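Local coordinates for nicastrin (Dictyostelium purpureum, PDB 4R12), which is probably an essential subunit of the gamma-secretase complex, which cleaves integral membrane proteins such as Notch within the membrane, at residues Y343-G348 / E379-S384; I322-Q327 / V397-D402; Y117-N122 / S387-T392; L125-N130 / T401-K406. One frame throughout, in Å; residues are numbered along the deposited sequence.

Contact 1 of 4, residues Y343-G348 / E379-S384; sequences YLHTAG and ELPPSS
His345, on strand 339-347 of the large lobe, meets Leu380 and Pro381 in the loop that leads into helix 385-389. Its side chain, followed outward from the backbone, shows how one ring can serve several partners. CB lies 3.7 Å from Leu380 CD2. CG, anti to the carbonyl carbon (chi1 -52°), comes within 3.8 Å of Pro381 CD, and ND1 approaches the same Pro381 CD at 3.6 Å. Pro381 covers one face of the imidazole: its CG stands 4.2 Å from the centroid of the His345 ring, 18° off the normal and displaced toward the rim, a CH-pi contact. At the ring edge, in its plane, ND1 is hydrogen-bonded to a water that donates in turn to Glu379 O. At the tip, NE2 is hydrogen-bonded to His403 O, with Thr401 OG1 also close by. An alanine in place of His345 would probably leave the Pro381 ring without its flat partner, and the bridging water and His403 O each short of a mate. Beyond the histidine, Leu380 CD1 touches Ala347 CB at 4.0 Å, where Leu389 of helix 385-389 also packs. With both nitrogens engaged, the imidazole is probably held in its rotation, and the loop is joined to the strand by apolar contact, a proline over a ring face and one water rather than by direct polar bonds.

Contact 2 of 4, residues I322-Q327 / V397-D402; sequences IIELNQ and VVVITD
Strands 319-325 and 397-401 are parallel neighbours in the alpha/beta core of the large lobe, a domain related to the zinc exopeptidases, with Ile322 to Leu325 paired in step with Val397 to Ile400. The axes of segments 322-325 and 397-401 approach to 4.8 Å, their directions 15° apart. The backbone bonds alternate as parallel pairing requires: Val398 N donates to Ile322 O, Ile400 N to Glu324 O, and in the reverse direction Glu324 N to Val398 O. Glu324 thus grips the residues before and after its partner Val399. Asn326 N still reaches Ile400 O at 2.9 Å, but beyond it the pairing shifts, since Gln327 rather than Asn326 lies nearest Thr401, and Asp402 N makes only a weak bond to Gln327 O.

On one face Ile323 lies beside Val398, its CD1 4.0 Å from Val398 CB, while Ile400 CD1 meets both Leu325 CD2 and Ile323 CG2; Leu344 of the adjoining strand 339-347 packs against Val398 and Ile400. The other face carries Ile322, Val397, Val399 and Glu324. Glu324 CG is anti to the backbone N (chi1 -180°), and the extended chain runs alongside Val399, bringing OE1 to 3.9 Å from Val399 CG2. This buried carboxylate is satisfied by several donors: OE1 pairs with Ser385 OG, and OE2 with Ser384 N. Asn326 ND2 adds another bond, 2.9 Å long, meeting Glu324 OE2 from 44° above the carboxylate plane while Glu324 OE2 stays in the amide plane.

Contact 3 of 4, residues Y117-N122 / S387-T392; sequences YGLYPN and SFLKKT
Leu119, in a loop of the small lobe, packs against Leu389 and Lys390 around helix 385-389 of the large lobe, and Tyr117 offers its carbonyl to Lys390, so that this is an interlobe contact at the surface. One extended lysine spans it. Lys390 CG is anti to the carbonyl carbon, beside the backbone N (chi1 -67°), and beyond it the chain is fully extended, a straight arm laid across the boundary. Leu119 runs antiparallel alongside this arm, with its CD2 4.1 Å from Lys390 CG. The other methyl of the leucine faces a different neighbour: Leu119 CD1 rests 3.9 Å from Leu389 CB and 4.0 Å from Leu389 CD1, the two side chains crossing at about a right angle. The two methyls of Leu119 thus meet two successive residues of the partner, and Met386 of the same helix touches Leu119 as well. On its own side Leu119 CB sits over the centre of the Tyr120 ring, 3.6 Å above its plane. At the far end of the arm, Lys390 NZ forms a salt bridge with Glu279 of helix 276-287, so its charge has a mate in the large lobe. Lys390 NZ also donates a hydrogen bond of 2.7 Å to Tyr117 O, standing 35° out of the carbonyl plane.

Contact 4 of 4, residues L125-N130 / T401-K406; sequences LEWNPN and TDHDYK
Tyr405 CG lies anti to the backbone N (chi1 -178°) and Trp127 CG anti to the carbonyl carbon (chi1 -71°), and from these starting points the two rings meet. The tyrosine turns its edge to the indole face in a T-shaped pair, planes at 88°, with Tyr405 CD1 3.8 Å from Trp127 CE3. His403 completes the aromatic cluster, meeting Trp127 rim to rim, and its ND1 donates to Tyr405 O at 2.7 Å. Asp404 O lies at the indole edge, 3.6 Å from Trp127 CZ3; Trp127 also packs on Pro382 and edge-to-face with Tyr112. At the far end of the tyrosine, Tyr405 OH accepts a hydrogen bond of 2.9 Å from Glu126 N and touches Leu125 CD2 at 3.5 Å. A phenylalanine in its place would probably leave Glu126 N without this acceptor and open a small gap beside Leu125. Farther along, the side chains of Pro129 and Lys406 cross, with Pro129 CG 3.8 Å from Lys406 CG. The contact joins two loops, that between strands 90-96 and 138-139 of the small lobe and that running from strand 397-401 toward helix 427-441.

In the fold
The four contacts cluster on one side of the chain's centre, near strand 397-401 of the large lobe. Contacts 1 and 2, with centres about 7 Å apart, lie within that lobe and share its sheet, where strand 397-401 runs between strands 319-325 and 339-347. Contacts 3 and 4 join the small lobe to it through neighbouring parts of one loop, about 18 Å apart between centres. Along the chain the small-lobe segments come first, then 322-327, 343-348, 379-384, 387-392 and finally 397-406; contacts 2 and 4 share Thr401 and Asp402. Contact 1 touches all the others, so the loop 379-384 links the sheet to the interlobe boundary, and residues far apart in sequence meet where the two lobes join.

Contact 1 of 4, residues Y343-G348 / E379-S384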
# COMPACT_ATOMS: atom_id res chain seq x y z
N TYR A 343 -20.49 1.92 -2.79
CA TYR A 343 -20.84 2.60 -4.02
C TYR A 343 -20.21 1.91 -5.22
O TYR A 343 -19.07 1.46 -5.16
CB TYR A 343 -20.40 4.07 -3.94
CG TYR A 343 -21.27 4.85 -2.99
CD1 TYR A 343 -20.97 4.90 -1.63
CD2 TYR A 343 -22.42 5.49 -3.43
CE1 TYR A 343 -21.79 5.60 -0.74
CE2 TYR A 343 -23.24 6.18 -2.56
CZ TYR A 343 -22.92 6.23 -1.22
OH TYR A 343 -23.74 6.93 -0.36
N LEU A 344 -20.98 1.80 -6.29
CA LEU A 344 -20.53 1.09 -7.48
C LEU A 344 -20.19 2.09 -8.57
O LEU A 344 -21.07 2.77 -9.09
CB LEU A 344 -21.61 0.11 -7.96
CG LEU A 344 -21.95 -0.98 -6.94
CD1 LEU A 344 -23.00 -1.93 -7.51
CD2 LEU A 344 -20.70 -1.76 -6.49
N HIS A 345 -18.90 2.20 -8.90
CA HIS A 345 -18.47 3.08 -9.97
C HIS A 345 -18.15 2.23 -11.19
O HIS A 345 -17.22 1.43 -11.15
CB HIS A 345 -17.24 3.90 -9.54
CG HIS A 345 -17.43 4.61 -8.23
ND1 HIS A 345 -17.51 5.98 -8.13
CD2 HIS A 345 -17.58 4.13 -6.97
CE1 HIS A 345 -17.70 6.31 -6.87
NE2 HIS A 345 -17.74 5.21 -6.14
N THR A 346 -18.91 2.42 -12.26
CA THR A 346 -18.85 1.48 -13.37
C THR A 346 -18.26 2.11 -14.63
O THR A 346 -18.33 3.32 -14.82
CB THR A 346 -20.26 0.91 -13.70
OG1 THR A 346 -21.16 1.98 -14.01
CG2 THR A 346 -20.81 0.14 -12.51
N ALA A 347 -17.67 1.27 -15.47
CA ALA A 347 -17.17 1.71 -16.77
C ALA A 347 -17.15 0.52 -17.71
O ALA A 347 -17.39 -0.61 -17.30
CB ALA A 347 -15.78 2.33 -16.63
N GLY A 348 -16.88 0.77 -18.99
CA GLY A 348 -16.96 -0.28 -19.98
C GLY A 348 -18.39 -0.53 -20.41
O GLY A 348 -19.24 0.36 -20.32
N GLU A 379 -16.89 10.62 -13.62
CA GLU A 379 -15.52 10.14 -13.76
C GLU A 379 -15.28 9.05 -12.71
O GLU A 379 -15.74 9.18 -11.58
CB GLU A 379 -14.50 11.27 -13.57
CG GLU A 379 -14.60 12.40 -14.58
CD GLU A 379 -13.49 13.43 -14.39
OE1 GLU A 379 -12.61 13.21 -13.52
OE2 GLU A 379 -13.50 14.46 -15.09
N LEU A 380 -14.61 7.97 -13.10
CA LEU A 380 -14.15 7.00 -12.11
C LEU A 380 -13.19 7.66 -11.12
O LEU A 380 -12.48 8.59 -11.48
CB LEU A 380 -13.44 5.82 -12.78
CG LEU A 380 -14.22 4.75 -13.54
CD1 LEU A 380 -13.25 3.64 -13.85
CD2 LEU A 380 -15.40 4.21 -12.73
N PRO A 381 -13.18 7.18 -9.86
CA PRO A 381 -12.18 7.65 -8.89
C PRO A 381 -10.83 7.02 -9.22
O PRO A 381 -10.80 6.08 -10.01
CB PRO A 381 -12.72 7.13 -7.56
CG PRO A 381 -13.46 5.87 -7.92
CD PRO A 381 -14.08 6.16 -9.30
N PRO A 382 -9.74 7.54 -8.64
CA PRO A 382 -8.43 6.91 -8.86
C PRO A 382 -8.49 5.42 -8.55
O PRO A 382 -8.86 5.04 -7.44
CB PRO A 382 -7.51 7.63 -7.86
CG PRO A 382 -8.18 8.91 -7.56
CD PRO A 382 -9.66 8.67 -7.69
N SER A 383 -8.17 4.60 -9.54
CA SER A 383 -8.33 3.16 -9.39
C SER A 383 -7.48 2.42 -10.41
O SER A 383 -7.18 2.95 -11.48
CB SER A 383 -9.79 2.75 -9.56
OG SER A 383 -10.30 3.21 -10.80
N SER A 384 -7.10 1.20 -10.05
CA SER A 384 -6.28 0.34 -10.90
C SER A 384 -6.98 -0.05 -12.19
O SER A 384 -6.32 -0.41 -13.18
CB SER A 384 -5.87 -0.91 -10.12
OG SER A 384 -5.00 -0.56 -9.06
O HOH W 1 -17.23 7.32 -10.70

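Contact 2 of 4, residues I322-Q327 / V397-D402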
# COMPACT_ATOMS: atom_id res chain seq x y z
N ILE A 322 -14.09 -7.04 -14.95
CA ILE A 322 -13.14 -6.61 -13.93
C ILE A 322 -13.89 -6.09 -12.71
O ILE A 322 -14.71 -5.18 -12.83
CB ILE A 322 -12.19 -5.51 -14.46
CG1 ILE A 322 -11.30 -6.08 -15.57
CG2 ILE A 322 -11.34 -4.96 -13.32
CD1 ILE A 322 -10.41 -5.03 -16.24
N ILE A 323 -13.60 -6.67 -11.56
CA ILE A 323 -14.10 -6.17 -10.29
C ILE A 323 -12.92 -5.64 -9.45
O ILE A 323 -11.95 -6.36 -9.21
CB ILE A 323 -14.83 -7.29 -9.49
CG1 ILE A 323 -15.82 -8.03 -10.39
CG2 ILE A 323 -15.52 -6.72 -8.26
CD1 ILE A 323 -16.99 -7.18 -10.82
N GLU A 324 -13.01 -4.39 -9.01
CA GLU A 324 -11.96 -3.81 -8.17
C GLU A 324 -12.50 -3.38 -6.82
O GLU A 324 -13.56 -2.76 -6.73
CB GLU A 324 -11.30 -2.61 -8.85
CG GLU A 324 -10.18 -1.97 -7.99
CD GLU A 324 -9.48 -0.82 -8.69
OE1 GLU A 324 -9.83 -0.54 -9.86
OE2 GLU A 324 -8.60 -0.17 -8.06
N LEU A 325 -11.77 -3.73 -5.77
CA LEU A 325 -12.05 -3.22 -4.44
C LEU A 325 -11.18 -1.99 -4.19
O LEU A 325 -9.98 -2.06 -4.34
CB LEU A 325 -11.77 -4.30 -3.39
CG LEU A 325 -12.45 -5.64 -3.67
CD1 LEU A 325 -12.20 -6.57 -2.49
CD2 LEU A 325 -13.95 -5.45 -3.91
N ASN A 326 -11.79 -0.86 -3.82
CA ASN A 326 -10.98 0.33 -3.65
C ASN A 326 -11.56 1.26 -2.59
O ASN A 326 -12.38 2.15 -2.90
CB ASN A 326 -10.83 1.06 -4.98
CG ASN A 326 -9.64 2.01 -4.98
OD1 ASN A 326 -9.56 2.91 -4.14
ND2 ASN A 326 -8.68 1.78 -5.88
N GLN A 327 -11.09 1.04 -1.36
CA GLN A 327 -11.59 1.65 -0.10
C GLN A 327 -13.02 1.20 0.22
O GLN A 327 -14.00 1.82 -0.20
CB GLN A 327 -11.49 3.18 -0.16
CG GLN A 327 -10.09 3.68 -0.52
CD GLN A 327 -9.87 5.14 -0.12
OE1 GLN A 327 -9.37 5.44 0.97
NE2 GLN A 327 -10.27 6.06 -1.00
N VAL A 397 -16.61 -3.06 -16.09
CA VAL A 397 -15.69 -2.75 -15.02
C VAL A 397 -16.49 -2.17 -13.86
O VAL A 397 -17.27 -1.23 -14.05
CB VAL A 397 -14.62 -1.75 -15.47
CG1 VAL A 397 -13.76 -1.31 -14.28
CG2 VAL A 397 -13.75 -2.35 -16.58
N VAL A 398 -16.32 -2.75 -12.68
CA VAL A 398 -17.01 -2.29 -11.49
C VAL A 398 -15.99 -2.01 -10.41
O VAL A 398 -15.31 -2.93 -9.94
CB VAL A 398 -18.03 -3.31 -10.97
CG1 VAL A 398 -18.73 -2.76 -9.73
CG2 VAL A 398 -19.06 -3.67 -12.07
N VAL A 399 -15.87 -0.75 -10.04
CA VAL A 399 -15.03 -0.35 -8.93
C VAL A 399 -15.93 -0.16 -7.71
O VAL A 399 -16.85 0.66 -7.72
CB VAL A 399 -14.24 0.94 -9.24
CG1 VAL A 399 -13.32 1.30 -8.10
CG2 VAL A 399 -13.44 0.76 -10.54
N ILE A 400 -15.68 -0.93 -6.67
CA ILE A 400 -16.47 -0.86 -5.45
C ILE A 400 -15.76 -0.01 -4.39
O ILE A 400 -14.63 -0.32 -4.02
CB ILE A 400 -16.74 -2.27 -4.87
CG1 ILE A 400 -17.37 -3.18 -5.94
CG2 ILE A 400 -17.60 -2.19 -3.62
CD1 ILE A 400 -17.73 -4.60 -5.43
N THR A 401 -16.41 1.05 -3.91
CA THR A 401 -15.82 1.94 -2.91
C THR A 401 -16.83 2.27 -1.82
O THR A 401 -18.00 1.89 -1.91
CB THR A 401 -15.35 3.30 -3.53
OG1 THR A 401 -16.47 4.19 -3.65
CG2 THR A 401 -14.71 3.11 -4.90
N ASP A 402 -16.37 3.01 -0.82
CA ASP A 402 -17.24 3.44 0.27
C ASP A 402 -17.64 4.91 0.16
O ASP A 402 -18.04 5.53 1.15
CB ASP A 402 -16.59 3.18 1.64
CG ASP A 402 -15.23 3.82 1.77
OD1 ASP A 402 -14.90 4.72 0.96
OD2 ASP A 402 -14.49 3.40 2.69

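Contact 3 of 4, residues Y117-N122 / S387-T392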
# COMPACT_ATOMS: atom_id res chain seq x y z
N TYR A 117 -1.65 10.25 -13.90
CA TYR A 117 -1.35 8.90 -14.40
C TYR A 117 -2.60 8.06 -14.65
O TYR A 117 -2.51 6.91 -15.08
CB TYR A 117 -0.42 8.18 -13.43
CG TYR A 117 0.85 8.96 -13.21
CD1 TYR A 117 1.70 9.23 -14.27
CD2 TYR A 117 1.16 9.47 -11.96
CE1 TYR A 117 2.86 9.97 -14.09
CE2 TYR A 117 2.33 10.21 -11.77
CZ TYR A 117 3.17 10.45 -12.84
OH TYR A 117 4.32 11.19 -12.67
N GLY A 118 -3.77 8.65 -14.43
CA GLY A 118 -5.02 7.93 -14.62
C GLY A 118 -5.77 8.33 -15.88
O GLY A 118 -5.20 8.93 -16.78
N LEU A 119 -7.06 7.98 -15.94
CA LEU A 119 -7.90 8.27 -17.11
C LEU A 119 -8.19 9.73 -17.35
O LEU A 119 -8.50 10.13 -18.47
CB LEU A 119 -9.24 7.55 -16.98
CG LEU A 119 -9.37 6.11 -17.44
CD1 LEU A 119 -10.82 5.70 -17.32
CD2 LEU A 119 -8.89 5.94 -18.87
N TYR A 120 -8.14 10.54 -16.30
CA TYR A 120 -8.56 11.93 -16.41
C TYR A 120 -7.48 12.91 -15.96
O TYR A 120 -7.62 13.58 -14.93
CB TYR A 120 -9.84 12.15 -15.58
CG TYR A 120 -10.85 11.02 -15.70
CD1 TYR A 120 -11.73 10.95 -16.77
CD2 TYR A 120 -10.91 10.02 -14.73
CE1 TYR A 120 -12.66 9.91 -16.87
CE2 TYR A 120 -11.83 8.99 -14.82
CZ TYR A 120 -12.70 8.94 -15.89
OH TYR A 120 -13.60 7.91 -15.98
N PRO A 121 -6.40 13.02 -16.74
CA PRO A 121 -5.31 13.95 -16.38
C PRO A 121 -5.76 15.41 -16.23
O PRO A 121 -5.18 16.14 -15.43
CB PRO A 121 -4.33 13.81 -17.54
CG PRO A 121 -4.60 12.45 -18.09
CD PRO A 121 -6.08 12.25 -17.95
N ASN A 122 -6.79 15.82 -16.97
CA ASN A 122 -7.26 17.20 -16.89
C ASN A 122 -8.45 17.37 -15.96
O ASN A 122 -9.15 18.38 -16.03
CB ASN A 122 -7.67 17.73 -18.28
CG ASN A 122 -6.73 17.28 -19.38
OD1 ASN A 122 -7.13 16.54 -20.29
ND2 ASN A 122 -5.48 17.74 -19.34
N SER A 387 -6.01 1.47 -15.55
CA SER A 387 -4.95 0.94 -16.40
C SER A 387 -5.54 0.06 -17.49
O SER A 387 -5.08 0.07 -18.63
CB SER A 387 -3.93 0.15 -15.57
OG SER A 387 -3.33 0.99 -14.60
N PHE A 388 -6.57 -0.71 -17.15
CA PHE A 388 -7.22 -1.57 -18.15
C PHE A 388 -8.08 -0.76 -19.12
O PHE A 388 -8.13 -1.07 -20.31
CB PHE A 388 -8.06 -2.66 -17.45
CG PHE A 388 -7.22 -3.66 -16.70
CD1 PHE A 388 -6.75 -3.37 -15.44
CD2 PHE A 388 -6.88 -4.87 -17.28
CE1 PHE A 388 -5.97 -4.28 -14.75
CE2 PHE A 388 -6.10 -5.79 -16.60
CZ PHE A 388 -5.63 -5.48 -15.33
N LEU A 389 -8.75 0.27 -18.62
CA LEU A 389 -9.64 1.07 -19.47
C LEU A 389 -8.89 1.90 -20.51
O LEU A 389 -9.48 2.37 -21.50
CB LEU A 389 -10.50 1.98 -18.60
CG LEU A 389 -11.55 1.20 -17.81
CD1 LEU A 389 -12.00 1.99 -16.59
CD2 LEU A 389 -12.72 0.85 -18.72
N LYS A 390 -7.59 2.10 -20.30
CA LYS A 390 -6.74 2.71 -21.31
C LYS A 390 -6.59 1.80 -22.51
O LYS A 390 -6.27 2.25 -23.61
CB LYS A 390 -5.37 3.04 -20.74
CG LYS A 390 -5.35 4.13 -19.69
CD LYS A 390 -3.96 4.26 -19.07
CE LYS A 390 -3.97 5.21 -17.88
NZ LYS A 390 -2.62 5.41 -17.27
N LYS A 391 -6.80 0.51 -22.30
CA LYS A 391 -6.59 -0.48 -23.36
C LYS A 391 -7.90 -0.97 -23.96
O LYS A 391 -7.98 -1.21 -25.17
CB LYS A 391 -5.80 -1.67 -22.83
CG LYS A 391 -4.44 -1.30 -22.30
CD LYS A 391 -3.56 -0.65 -23.36
CE LYS A 391 -2.14 -0.49 -22.82
NZ LYS A 391 -1.19 0.11 -23.78
N THR A 392 -8.92 -1.13 -23.13
CA THR A 392 -10.20 -1.61 -23.64
C THR A 392 -11.40 -0.98 -22.95
O THR A 392 -11.37 -0.66 -21.76
CB THR A 392 -10.31 -3.14 -23.50
OG1 THR A 392 -11.58 -3.57 -23.99
CG2 THR A 392 -10.17 -3.57 -22.05

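Contact 4 of 4, residues L125-N130 / T401-K406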
# COMPACT_ATOMS: atom_id res chain seq x y z
N LEU A 125 -11.95 17.44 -10.62
CA LEU A 125 -12.48 16.86 -9.40
C LEU A 125 -11.41 16.79 -8.33
O LEU A 125 -10.22 16.73 -8.64
CB LEU A 125 -13.04 15.46 -9.65
CG LEU A 125 -14.18 15.29 -10.66
CD1 LEU A 125 -14.64 13.84 -10.65
CD2 LEU A 125 -15.32 16.24 -10.36
N GLU A 126 -11.85 16.84 -7.08
CA GLU A 126 -10.99 16.60 -5.93
C GLU A 126 -11.60 15.50 -5.10
O GLU A 126 -12.55 15.75 -4.34
CB GLU A 126 -10.82 17.87 -5.09
CG GLU A 126 -10.21 19.03 -5.86
CD GLU A 126 -9.84 20.18 -4.95
OE1 GLU A 126 -10.41 20.28 -3.84
OE2 GLU A 126 -8.97 20.99 -5.35
N TRP A 127 -11.08 14.29 -5.24
CA TRP A 127 -11.61 13.11 -4.56
C TRP A 127 -11.26 13.10 -3.07
O TRP A 127 -11.98 12.53 -2.25
CB TRP A 127 -11.08 11.84 -5.23
CG TRP A 127 -11.67 11.60 -6.58
CD1 TRP A 127 -11.13 11.93 -7.80
CD2 TRP A 127 -12.93 10.99 -6.86
NE1 TRP A 127 -11.99 11.56 -8.82
CE2 TRP A 127 -13.11 10.98 -8.26
CE3 TRP A 127 -13.94 10.45 -6.05
CZ2 TRP A 127 -14.24 10.45 -8.87
CZ3 TRP A 127 -15.07 9.92 -6.66
CH2 TRP A 127 -15.21 9.92 -8.05
N ASN A 128 -10.17 13.78 -2.73
CA ASN A 128 -9.64 13.85 -1.37
C ASN A 128 -9.49 15.34 -0.98
O ASN A 128 -8.37 15.82 -0.77
CB ASN A 128 -8.29 13.11 -1.32
CG ASN A 128 -7.71 12.97 0.10
OD1 ASN A 128 -8.44 12.89 1.08
ND2 ASN A 128 -6.37 12.94 0.19
N PRO A 129 -10.62 16.08 -0.93
CA PRO A 129 -10.54 17.56 -0.92
C PRO A 129 -9.98 18.16 0.38
O PRO A 129 -9.52 19.30 0.39
CB PRO A 129 -12.01 17.98 -1.14
CG PRO A 129 -12.81 16.85 -0.58
CD PRO A 129 -12.02 15.61 -0.90
N ASN A 130 -9.98 17.39 1.47
CA ASN A 130 -9.48 17.88 2.75
C ASN A 130 -7.94 17.90 2.84
O ASN A 130 -7.38 18.46 3.77
CB ASN A 130 -10.07 17.05 3.88
CG ASN A 130 -9.78 17.62 5.25
OD1 ASN A 130 -9.19 16.96 6.10
ND2 ASN A 130 -10.18 18.87 5.46
N THR A 401 -16.41 1.05 -3.91
CA THR A 401 -15.82 1.94 -2.91
C THR A 401 -16.83 2.27 -1.82
O THR A 401 -18.00 1.89 -1.91
CB THR A 401 -15.35 3.30 -3.53
OG1 THR A 401 -16.47 4.19 -3.65
CG2 THR A 401 -14.71 3.11 -4.90
N ASP A 402 -16.37 3.01 -0.82
CA ASP A 402 -17.24 3.44 0.27
C ASP A 402 -17.64 4.91 0.16
O ASP A 402 -18.04 5.53 1.15
CB ASP A 402 -16.59 3.18 1.64
CG ASP A 402 -15.23 3.82 1.77
OD1 ASP A 402 -14.90 4.72 0.96
OD2 ASP A 402 -14.49 3.40 2.69
N HIS A 403 -17.55 5.46 -1.04
CA HIS A 403 -17.90 6.87 -1.24
C HIS A 403 -18.53 7.11 -2.61
O HIS A 403 -18.18 6.47 -3.61
CB HIS A 403 -16.65 7.75 -1.10
CG HIS A 403 -15.55 7.37 -2.05
ND1 HIS A 403 -15.32 8.04 -3.23
CD2 HIS A 403 -14.66 6.36 -2.01
CE1 HIS A 403 -14.31 7.47 -3.86
NE2 HIS A 403 -13.89 6.45 -3.15
N ASP A 404 -19.45 8.07 -2.65
CA ASP A 404 -20.01 8.52 -3.92
C ASP A 404 -18.99 9.43 -4.60
O ASP A 404 -18.40 9.07 -5.63
CB ASP A 404 -21.35 9.23 -3.70
CG ASP A 404 -21.86 9.95 -4.96
OD1 ASP A 404 -21.48 9.53 -6.08
OD2 ASP A 404 -22.63 10.91 -4.83
N TYR A 405 -18.78 10.61 -4.02
CA TYR A 405 -17.74 11.51 -4.53
C TYR A 405 -16.58 11.60 -3.52
O TYR A 405 -15.69 10.74 -3.52
CB TYR A 405 -18.36 12.90 -4.83
CG TYR A 405 -17.39 13.93 -5.41
CD1 TYR A 405 -16.15 13.56 -5.90
CD2 TYR A 405 -17.73 15.28 -5.43
CE1 TYR A 405 -15.26 14.50 -6.41
CE2 TYR A 405 -16.85 16.24 -5.94
CZ TYR A 405 -15.62 15.84 -6.43
OH TYR A 405 -14.74 16.76 -6.93
N LYS A 406 -16.57 12.64 -2.68
CA LYS A 406 -15.53 12.84 -1.66
C LYS A 406 -15.25 11.55 -0.85
O LYS A 406 -16.18 10.90 -0.38
CB LYS A 406 -15.95 13.98 -0.72
CG LYS A 406 -15.15 14.12 0.57
CD LYS A 406 -15.66 15.31 1.43
CE LYS A 406 -14.73 15.54 2.64
NZ LYS A 406 -14.73 16.96 3.11